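Local coordinates for protein cellulase CEL9M (Clostridium cellulolyticum, PDB 1IA6) that probably hydrolyses internal beta-1,4-glucosidic linkages of cellulose as a family 9 glycoside hydrolase, and carries calcium and zinc ions, at residues L78-E83 with M317-K322; K107-S112 with K185-M190. One frame throughout, in Å; residues are numbered along the deposited sequence.

Contact 1: L78-E83 with M317-K322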
ATOM      1  N   LEU A  78      -5.335   8.119  -6.507  1.00  9.56           N
ATOM      2  CA  LEU A  78      -5.206   9.140  -7.544  1.00 10.72           C
ATOM      3  C   LEU A  78      -6.399   9.107  -8.498  1.00 11.46           C
ATOM      4  O   LEU A  78      -6.896  10.148  -8.928  1.00 11.38           O
ATOM      5  CB  LEU A  78      -3.911   8.929  -8.332  1.00 11.30           C
ATOM      6  CG  LEU A  78      -3.578   9.959  -9.418  1.00 11.56           C
ATOM      7  CD1 LEU A  78      -3.439  11.342  -8.795  1.00 12.21           C
ATOM      8  CD2 LEU A  78      -2.288   9.557 -10.113  1.00 12.31           C
ATOM      9  N   TYR A  79      -6.851   7.902  -8.823  1.00  9.93           N
ATOM     10  CA  TYR A  79      -7.979   7.719  -9.727  1.00 11.06           C
ATOM     11  C   TYR A  79      -9.288   8.267  -9.160  1.00 12.17           C
ATOM     12  O   TYR A  79     -10.046   8.934  -9.864  1.00 13.47           O
ATOM     13  CB  TYR A  79      -8.156   6.231 -10.047  1.00 12.41           C
ATOM     14  CG  TYR A  79      -9.285   5.940 -11.015  1.00 14.39           C
ATOM     15  CD1 TYR A  79      -9.138   6.176 -12.381  1.00 16.10           C
ATOM     16  CD2 TYR A  79     -10.502   5.434 -10.562  1.00 15.98           C
ATOM     17  CE1 TYR A  79     -10.177   5.910 -13.274  1.00 18.27           C
ATOM     18  CE2 TYR A  79     -11.545   5.167 -11.442  1.00 18.47           C
ATOM     19  CZ  TYR A  79     -11.375   5.405 -12.795  1.00 17.75           C
ATOM     20  OH  TYR A  79     -12.400   5.127 -13.669  1.00 20.47           O
ATOM     21  N   GLU A  80      -9.551   7.986  -7.888  1.00 10.06           N
ATOM     22  CA  GLU A  80     -10.789   8.428  -7.246  1.00 11.17           C
ATOM     23  C   GLU A  80     -10.790   9.866  -6.734  1.00 11.71           C
ATOM     24  O   GLU A  80     -11.833  10.521  -6.732  1.00 12.29           O
ATOM     25  CB  GLU A  80     -11.131   7.507  -6.069  1.00 11.36           C
ATOM     26  CG  GLU A  80     -11.317   6.035  -6.420  1.00 11.66           C
ATOM     27  CD  GLU A  80     -12.605   5.747  -7.178  1.00 14.26           C
ATOM     28  OE1 GLU A  80     -13.494   6.624  -7.232  1.00 12.88           O
ATOM     29  OE2 GLU A  80     -12.735   4.626  -7.709  1.00 14.36           O
ATOM     30  N   PHE A  81      -9.635  10.353  -6.287  1.00 10.30           N
ATOM     31  CA  PHE A  81      -9.547  11.704  -5.735  1.00 11.71           C
ATOM     32  C   PHE A  81      -8.516  12.585  -6.435  1.00 10.74           C
ATOM     33  O   PHE A  81      -7.813  13.359  -5.787  1.00 11.02           O
ATOM     34  CB  PHE A  81      -9.213  11.630  -4.239  1.00 11.70           C
ATOM     35  CG  PHE A  81     -10.172  10.788  -3.441  1.00 12.82           C
ATOM     36  CD1 PHE A  81     -11.511  11.151  -3.326  1.00 14.17           C
ATOM     37  CD2 PHE A  81      -9.736   9.626  -2.807  1.00 14.54           C
ATOM     38  CE1 PHE A  81     -12.406  10.367  -2.592  1.00 12.92           C
ATOM     39  CE2 PHE A  81     -10.623   8.836  -2.070  1.00 13.83           C
ATOM     40  CZ  PHE A  81     -11.960   9.209  -1.965  1.00 13.75           C
ATOM     41  N   LYS A  82      -8.446  12.482  -7.757  1.00 11.24           N
ATOM     42  CA  LYS A  82      -7.493  13.258  -8.535  1.00 12.73           C
ATOM     43  C   LYS A  82      -7.495  14.751  -8.214  1.00 12.74           C
ATOM     44  O   LYS A  82      -6.434  15.374  -8.151  1.00 12.20           O
ATOM     45  CB  LYS A  82      -7.753  13.059 -10.029  1.00 15.72           C
ATOM     46  CG  LYS A  82      -6.832  13.865 -10.924  1.00 19.53           C
ATOM     47  CD  LYS A  82      -7.151  13.627 -12.389  1.00 24.77           C
ATOM     48  CE  LYS A  82      -6.416  14.618 -13.278  1.00 26.66           C
ATOM     49  NZ  LYS A  82      -4.952  14.581 -13.030  1.00 28.24           N
ATOM     50  N   GLU A  83      -8.682  15.320  -8.018  1.00 12.95           N
ATOM     51  CA  GLU A  83      -8.812  16.745  -7.714  1.00 15.16           C
ATOM     52  C   GLU A  83      -8.011  17.148  -6.486  1.00 14.51           C
ATOM     53  O   GLU A  83      -7.430  18.233  -6.441  1.00 14.08           O
ATOM     54  CB  GLU A  83     -10.282  17.118  -7.492  1.00 18.89           C
ATOM     55  CG  GLU A  83     -11.163  17.019  -8.728  1.00 25.23           C
ATOM     56  CD  GLU A  83     -11.191  15.623  -9.321  1.00 28.63           C
ATOM     57  OE1 GLU A  83     -11.467  14.658  -8.573  1.00 29.37           O
ATOM     58  OE2 GLU A  83     -10.939  15.495 -10.540  1.00 32.58           O
ATOM     59  N   MET A 317     -14.429   3.777   2.992  1.00  9.07           N
ATOM     60  CA  MET A 317     -15.670   4.473   3.308  1.00 10.13           C
ATOM     61  C   MET A 317     -15.779   5.795   2.549  1.00 11.00           C
ATOM     62  O   MET A 317     -16.864   6.169   2.106  1.00 13.05           O
ATOM     63  CB  MET A 317     -15.771   4.743   4.810  1.00 10.89           C
ATOM     64  CG  MET A 317     -15.890   3.491   5.651  1.00 12.30           C
ATOM     65  SD  MET A 317     -16.033   3.890   7.401  1.00 14.31           S
ATOM     66  CE  MET A 317     -16.774   2.370   8.026  1.00 14.12           C
ATOM     67  N   LEU A 318     -14.665   6.505   2.397  1.00 10.01           N
ATOM     68  CA  LEU A 318     -14.700   7.779   1.678  1.00 10.09           C
ATOM     69  C   LEU A 318     -14.903   7.600   0.176  1.00 10.14           C
ATOM     70  O   LEU A 318     -15.513   8.447  -0.478  1.00 10.70           O
ATOM     71  CB  LEU A 318     -13.427   8.591   1.945  1.00 11.99           C
ATOM     72  CG  LEU A 318     -13.277   9.104   3.382  1.00 11.82           C
ATOM     73  CD1 LEU A 318     -12.092  10.047   3.458  1.00 13.43           C
ATOM     74  CD2 LEU A 318     -14.550   9.821   3.816  1.00 12.34           C
ATOM     75  N   VAL A 319     -14.391   6.506  -0.381  1.00  8.86           N
ATOM     76  CA  VAL A 319     -14.580   6.253  -1.807  1.00 10.23           C
ATOM     77  C   VAL A 319     -16.066   5.965  -2.004  1.00 11.72           C
ATOM     78  O   VAL A 319     -16.688   6.447  -2.952  1.00 12.10           O
ATOM     79  CB  VAL A 319     -13.748   5.042  -2.282  1.00  9.59           C
ATOM     80  CG1 VAL A 319     -14.068   4.723  -3.736  1.00 11.56           C
ATOM     81  CG2 VAL A 319     -12.268   5.348  -2.129  1.00  9.06           C
ATOM     82  N   TYR A 320     -16.632   5.185  -1.088  1.00 10.97           N
ATOM     83  CA  TYR A 320     -18.046   4.839  -1.129  1.00 12.27           C
ATOM     84  C   TYR A 320     -18.905   6.103  -1.043  1.00 13.33           C
ATOM     85  O   TYR A 320     -19.921   6.221  -1.730  1.00 13.85           O
ATOM     86  CB  TYR A 320     -18.387   3.912   0.042  1.00 12.30           C
ATOM     87  CG  TYR A 320     -19.849   3.556   0.151  1.00 15.38           C
ATOM     88  CD1 TYR A 320     -20.423   2.616  -0.702  1.00 18.26           C
ATOM     89  CD2 TYR A 320     -20.661   4.159   1.110  1.00 17.10           C
ATOM     90  CE1 TYR A 320     -21.774   2.280  -0.599  1.00 21.14           C
ATOM     91  CE2 TYR A 320     -22.011   3.833   1.220  1.00 21.03           C
ATOM     92  CZ  TYR A 320     -22.559   2.892   0.364  1.00 22.17           C
ATOM     93  OH  TYR A 320     -23.891   2.554   0.479  1.00 26.43           O
ATOM     94  N   CYS A 321     -18.489   7.048  -0.203  1.00 12.67           N
ATOM     95  CA  CYS A 321     -19.241   8.290  -0.019  1.00 15.41           C
ATOM     96  C   CYS A 321     -19.327   9.200  -1.242  1.00 16.66           C
ATOM     97  O   CYS A 321     -20.138  10.127  -1.268  1.00 16.92           O
ATOM     98  CB  CYS A 321     -18.680   9.077   1.168  1.00 15.21           C
ATOM     99  SG  CYS A 321     -19.147   8.380   2.766  1.00 17.36           S
ATOM    100  N   LYS A 322     -18.497   8.950  -2.248  1.00 17.34           N
ATOM    101  CA  LYS A 322     -18.538   9.764  -3.458  1.00 19.99           C
ATOM    102  C   LYS A 322     -19.915   9.647  -4.105  1.00 22.08           C
ATOM    103  O   LYS A 322     -20.501  10.647  -4.524  1.00 23.10           O
ATOM    104  CB  LYS A 322     -17.473   9.306  -4.457  1.00 19.62           C
ATOM    105  CG  LYS A 322     -16.047   9.641  -4.048  1.00 18.50           C
ATOM    106  CD  LYS A 322     -15.042   9.124  -5.069  1.00 18.13           C
ATOM    107  CE  LYS A 322     -15.264   9.744  -6.444  1.00 19.38           C
ATOM    108  NZ  LYS A 322     -14.295   9.217  -7.448  1.00 18.65           N
TER
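Glu80 and Phe81, where helix 64-80 gives way to helix 82-87, meet Val319 and Lys322 of helix 306-323 within the (alpha/alpha)6 barrel of this family 9 catalytic module. Lys322 NZ is gripped twice by one residue: it forms a salt bridge with Glu80 OE1 at 2.7 Å, met nearly along the C-O axis, and donates to the backbone Glu80 O at 2.9 Å, in the carbonyl plane on a lone pair. A bend at chi3 (61°) places Lys322 CE, and one at chi2 (-72°) places Glu80 CD. The ammonium group thus holds a carbonyl at the helix break.

The lysine also packs, its CD lying 3.8 Å from Phe81 CE1. Val319 crosses the Glu80 side chain at about a right angle: CG1 rests against Glu80 CD at 3.9 Å, while CG2 approaches Phe81 CE2 and CZ. One face of the Phe81 ring is covered by CB of its neighbour Glu80.

Farther out, Trp76 NE1 hydrogen-bonds Glu80 OE2, so both carboxylate oxygens have partners and the group's rotation is restrained. Helix 413-429 adds Ala424 and Lys428 against Phe81, and Phe429 against Leu318. At the edge of the Phe81 ring, near its plane, Leu318 O lies 3.9 Å from CZ.

Contact 2: K107-S112 with K185-M190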
ATOM      1  N   LYS A 107       9.853  -4.515 -15.745  1.00 11.07           N
ATOM      2  CA  LYS A 107      11.159  -5.161 -15.856  1.00 13.24           C
ATOM      3  C   LYS A 107      11.113  -6.585 -15.297  1.00 11.67           C
ATOM      4  O   LYS A 107      11.838  -7.471 -15.757  1.00 10.13           O
ATOM      5  CB  LYS A 107      12.214  -4.339 -15.105  1.00 14.76           C
ATOM      6  CG  LYS A 107      12.477  -2.982 -15.745  1.00 18.96           C
ATOM      7  CD  LYS A 107      13.283  -2.060 -14.843  1.00 23.01           C
ATOM      8  CE  LYS A 107      14.681  -2.588 -14.584  1.00 24.01           C
ATOM      9  NZ  LYS A 107      15.464  -1.623 -13.761  1.00 25.05           N
ATOM     10  N   SER A 108      10.246  -6.802 -14.315  1.00  9.19           N
ATOM     11  CA  SER A 108      10.104  -8.111 -13.685  1.00 10.49           C
ATOM     12  C   SER A 108       9.263  -9.090 -14.507  1.00 11.05           C
ATOM     13  O   SER A 108       9.069 -10.230 -14.097  1.00 11.91           O
ATOM     14  CB  SER A 108       9.479  -7.958 -12.292  1.00 10.52           C
ATOM     15  OG  SER A 108      10.265  -7.117 -11.461  1.00  9.72           O
ATOM     16  N   HIS A 109       8.769  -8.641 -15.658  1.00 10.44           N
ATOM     17  CA  HIS A 109       7.942  -9.463 -16.546  1.00 12.13           C
ATOM     18  C   HIS A 109       8.672  -9.563 -17.894  1.00 14.36           C
ATOM     19  O   HIS A 109       8.267  -8.939 -18.878  1.00 12.84           O
ATOM     20  CB  HIS A 109       6.573  -8.787 -16.717  1.00 10.47           C
ATOM     21  CG  HIS A 109       5.569  -9.595 -17.485  1.00  9.93           C
ATOM     22  ND1 HIS A 109       5.275 -10.906 -17.181  1.00 11.89           N
ATOM     23  CD2 HIS A 109       4.752  -9.255 -18.512  1.00 11.35           C
ATOM     24  CE1 HIS A 109       4.321 -11.342 -17.986  1.00 11.35           C
ATOM     25  NE2 HIS A 109       3.987 -10.359 -18.802  1.00 13.78           N
ATOM     26  N   PRO A 110       9.766 -10.348 -17.945  1.00 15.72           N
ATOM     27  CA  PRO A 110      10.591 -10.551 -19.145  1.00 17.69           C
ATOM     28  C   PRO A 110       9.880 -11.136 -20.366  1.00 18.00           C
ATOM     29  O   PRO A 110      10.223 -10.808 -21.501  1.00 19.67           O
ATOM     30  CB  PRO A 110      11.721 -11.446 -18.636  1.00 18.37           C
ATOM     31  CG  PRO A 110      11.059 -12.235 -17.561  1.00 19.21           C
ATOM     32  CD  PRO A 110      10.263 -11.179 -16.834  1.00 17.00           C
ATOM     33  N   ASN A 111       8.912 -12.014 -20.129  1.00 17.39           N
ATOM     34  CA  ASN A 111       8.135 -12.611 -21.211  1.00 17.42           C
ATOM     35  C   ASN A 111       6.685 -12.715 -20.749  1.00 17.95           C
ATOM     36  O   ASN A 111       6.383 -12.427 -19.592  1.00 16.39           O
ATOM     37  CB  ASN A 111       8.695 -13.984 -21.610  1.00 18.04           C
ATOM     38  CG  ASN A 111       8.766 -14.951 -20.452  1.00 17.14           C
ATOM     39  OD1 ASN A 111       7.751 -15.305 -19.855  1.00 20.61           O
ATOM     40  ND2 ASN A 111       9.976 -15.394 -20.128  1.00 21.02           N
ATOM     41  N   SER A 112       5.792 -13.124 -21.643  1.00 17.00           N
ATOM     42  CA  SER A 112       4.369 -13.197 -21.316  1.00 17.41           C
ATOM     43  C   SER A 112       3.943 -14.139 -20.191  1.00 16.68           C
ATOM     44  O   SER A 112       2.875 -13.951 -19.615  1.00 16.72           O
ATOM     45  CB  SER A 112       3.563 -13.535 -22.573  1.00 19.22           C
ATOM     46  OG  SER A 112       3.823 -14.858 -23.004  1.00 21.37           O
ATOM     47  N   LYS A 185      -2.872  -7.218 -18.602  1.00  8.81           N
ATOM     48  CA  LYS A 185      -3.705  -8.268 -19.173  1.00 10.54           C
ATOM     49  C   LYS A 185      -3.017  -9.616 -19.067  1.00 10.11           C
ATOM     50  O   LYS A 185      -3.655 -10.628 -18.773  1.00 10.18           O
ATOM     51  CB  LYS A 185      -4.010  -7.978 -20.644  1.00 11.62           C
ATOM     52  CG  LYS A 185      -4.989  -6.845 -20.877  1.00 13.83           C
ATOM     53  CD  LYS A 185      -5.163  -6.596 -22.367  1.00 16.66           C
ATOM     54  CE  LYS A 185      -6.155  -5.480 -22.638  1.00 19.30           C
ATOM     55  NZ  LYS A 185      -6.282  -5.213 -24.103  1.00 21.77           N
ATOM     56  N   GLU A 186      -1.711  -9.625 -19.308  1.00 11.06           N
ATOM     57  CA  GLU A 186      -0.941 -10.864 -19.254  1.00 10.38           C
ATOM     58  C   GLU A 186      -0.785 -11.410 -17.840  1.00 10.14           C
ATOM     59  O   GLU A 186      -0.874 -12.617 -17.627  1.00  9.96           O
ATOM     60  CB  GLU A 186       0.437 -10.656 -19.880  1.00 12.17           C
ATOM     61  CG  GLU A 186       0.386 -10.142 -21.309  1.00 15.08           C
ATOM     62  CD  GLU A 186       1.759 -10.046 -21.941  1.00 18.56           C
ATOM     63  OE1 GLU A 186       2.724  -9.704 -21.223  1.00 17.73           O
ATOM     64  OE2 GLU A 186       1.873 -10.300 -23.158  1.00 17.98           O
ATOM     65  N   LEU A 187      -0.549 -10.530 -16.873  1.00  7.54           N
ATOM     66  CA  LEU A 187      -0.385 -10.970 -15.491  1.00  8.42           C
ATOM     67  C   LEU A 187      -1.701 -11.534 -14.958  1.00  9.01           C
ATOM     68  O   LEU A 187      -1.714 -12.509 -14.206  1.00  8.30           O
ATOM     69  CB  LEU A 187       0.090  -9.807 -14.613  1.00 10.34           C
ATOM     70  CG  LEU A 187       1.473  -9.234 -14.937  1.00 10.95           C
ATOM     71  CD1 LEU A 187       1.783  -8.095 -13.975  1.00 13.66           C
ATOM     72  CD2 LEU A 187       2.537 -10.315 -14.827  1.00 12.26           C
ATOM     73  N   TYR A 188      -2.807 -10.917 -15.361  1.00  8.72           N
ATOM     74  CA  TYR A 188      -4.128 -11.377 -14.942  1.00  9.28           C
ATOM     75  C   TYR A 188      -4.357 -12.767 -15.530  1.00 10.40           C
ATOM     76  O   TYR A 188      -4.831 -13.671 -14.844  1.00  9.81           O
ATOM     77  CB  TYR A 188      -5.210 -10.420 -15.447  1.00  9.79           C
ATOM     78  CG  TYR A 188      -6.620 -10.917 -15.220  1.00  9.42           C
ATOM     79  CD1 TYR A 188      -7.211 -10.856 -13.957  1.00 11.09           C
ATOM     80  CD2 TYR A 188      -7.363 -11.447 -16.271  1.00 10.60           C
ATOM     81  CE1 TYR A 188      -8.515 -11.310 -13.749  1.00 11.47           C
ATOM     82  CE2 TYR A 188      -8.664 -11.905 -16.078  1.00 12.33           C
ATOM     83  CZ  TYR A 188      -9.233 -11.833 -14.817  1.00 12.09           C
ATOM     84  OH  TYR A 188     -10.516 -12.283 -14.629  1.00 12.05           O
ATOM     85  N   ALA A 189      -4.007 -12.928 -16.805  1.00 11.16           N
ATOM     86  CA  ALA A 189      -4.162 -14.206 -17.492  1.00 12.08           C
ATOM     87  C   ALA A 189      -3.391 -15.296 -16.754  1.00 11.39           C
ATOM     88  O   ALA A 189      -3.903 -16.399 -16.547  1.00 14.37           O
ATOM     89  CB  ALA A 189      -3.666 -14.090 -18.931  1.00 10.65           C
ATOM     90  N   MET A 190      -2.156 -14.988 -16.368  1.00 10.37           N
ATOM     91  CA  MET A 190      -1.326 -15.940 -15.631  1.00 11.12           C
ATOM     92  C   MET A 190      -2.002 -16.308 -14.316  1.00 10.49           C
ATOM     93  O   MET A 190      -2.036 -17.476 -13.923  1.00 10.79           O
ATOM     94  CB  MET A 190       0.042 -15.332 -15.312  1.00 10.10           C
ATOM     95  CG  MET A 190       0.968 -15.150 -16.500  1.00 13.67           C
ATOM     96  SD  MET A 190       2.475 -14.266 -16.003  1.00 15.03           S
ATOM     97  CE  MET A 190       3.170 -15.413 -14.824  1.00 13.88           C
TER
HETATM   98  O   HOH W   1      -0.087 -14.411 -19.923  1.00 22.98           O
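A His-carboxylate hydrogen bond, between His109 and Glu186, fastens the loop that follows helix 91-107 to the side of helix 174-193. His109 NE2 donates to Glu186 OE1 over 2.8 Å with an N-H...O angle of 145°, so the bond is short but bent. The oxygen lies close to the imidazole plane, whereas the nitrogen meets it on the anti side and somewhat out of the carboxylate plane; the two flat groups are turned 74° against each other. CG of His109 is anti to the backbone N (chi1 -174°), beside the carbonyl carbon, and the ring beyond it presents NE2 to the carboxylate.

Leu187 covers one face of this ring. Its CD2 sits 3.9 Å from the His109 ring centroid, displaced toward the rim and nearest ND1, in a CH-pi contact. The sulfur of Met190 approaches obliquely, SD standing 4.0 Å from His109 CE1, and it also lies 3.6 Å from Ser112 O. The other carboxylate oxygen, Glu186 OE2, touches Ser112 CB at 3.7 Å.

A water molecule links the backbones, donating to Ser112 O and to Glu186 O, each at 3.0 Å. Outside the two segments, Thr114 O accepts a hydrogen bond from His109 ND1. Both ring nitrogens therefore act as donors, a pattern consistent with a protonated, positively charged imidazole, which the nearby carboxylate would favour. Phe115 of strand 115-119 touches both His109 and Leu187, extending the apolar part of the contact, while Leu155, Thr158 and Leu162 of helix 152-169 pack on Leu187. The whole forms a surface junction of the (alpha/alpha)6 barrel of family 9 glycoside hydrolases, in which a connecting loop is pinned to a barrel helix.

How the contacts relate
Contacts 1 and 2 occupy separate parts of one helical catalytic module, their centres 29 Å apart and their nearest atoms about 15 Å apart, without touching. Both segments of contact 2 fall, in sequence, between the two of contact 1. Helix 152-169 provides a common neighbour: Tyr79 and Leu78 of 78-83 pack on it, as does Leu187 of 185-190, and helix 91-107 runs from the packing partners of Leu78 to the loop of contact 2. Contact 1 lies away from the annotated metal sites and predicted active-site residues, whereas the Leu187 side chain is about 11 Å from that of the calcium ligand Asp212.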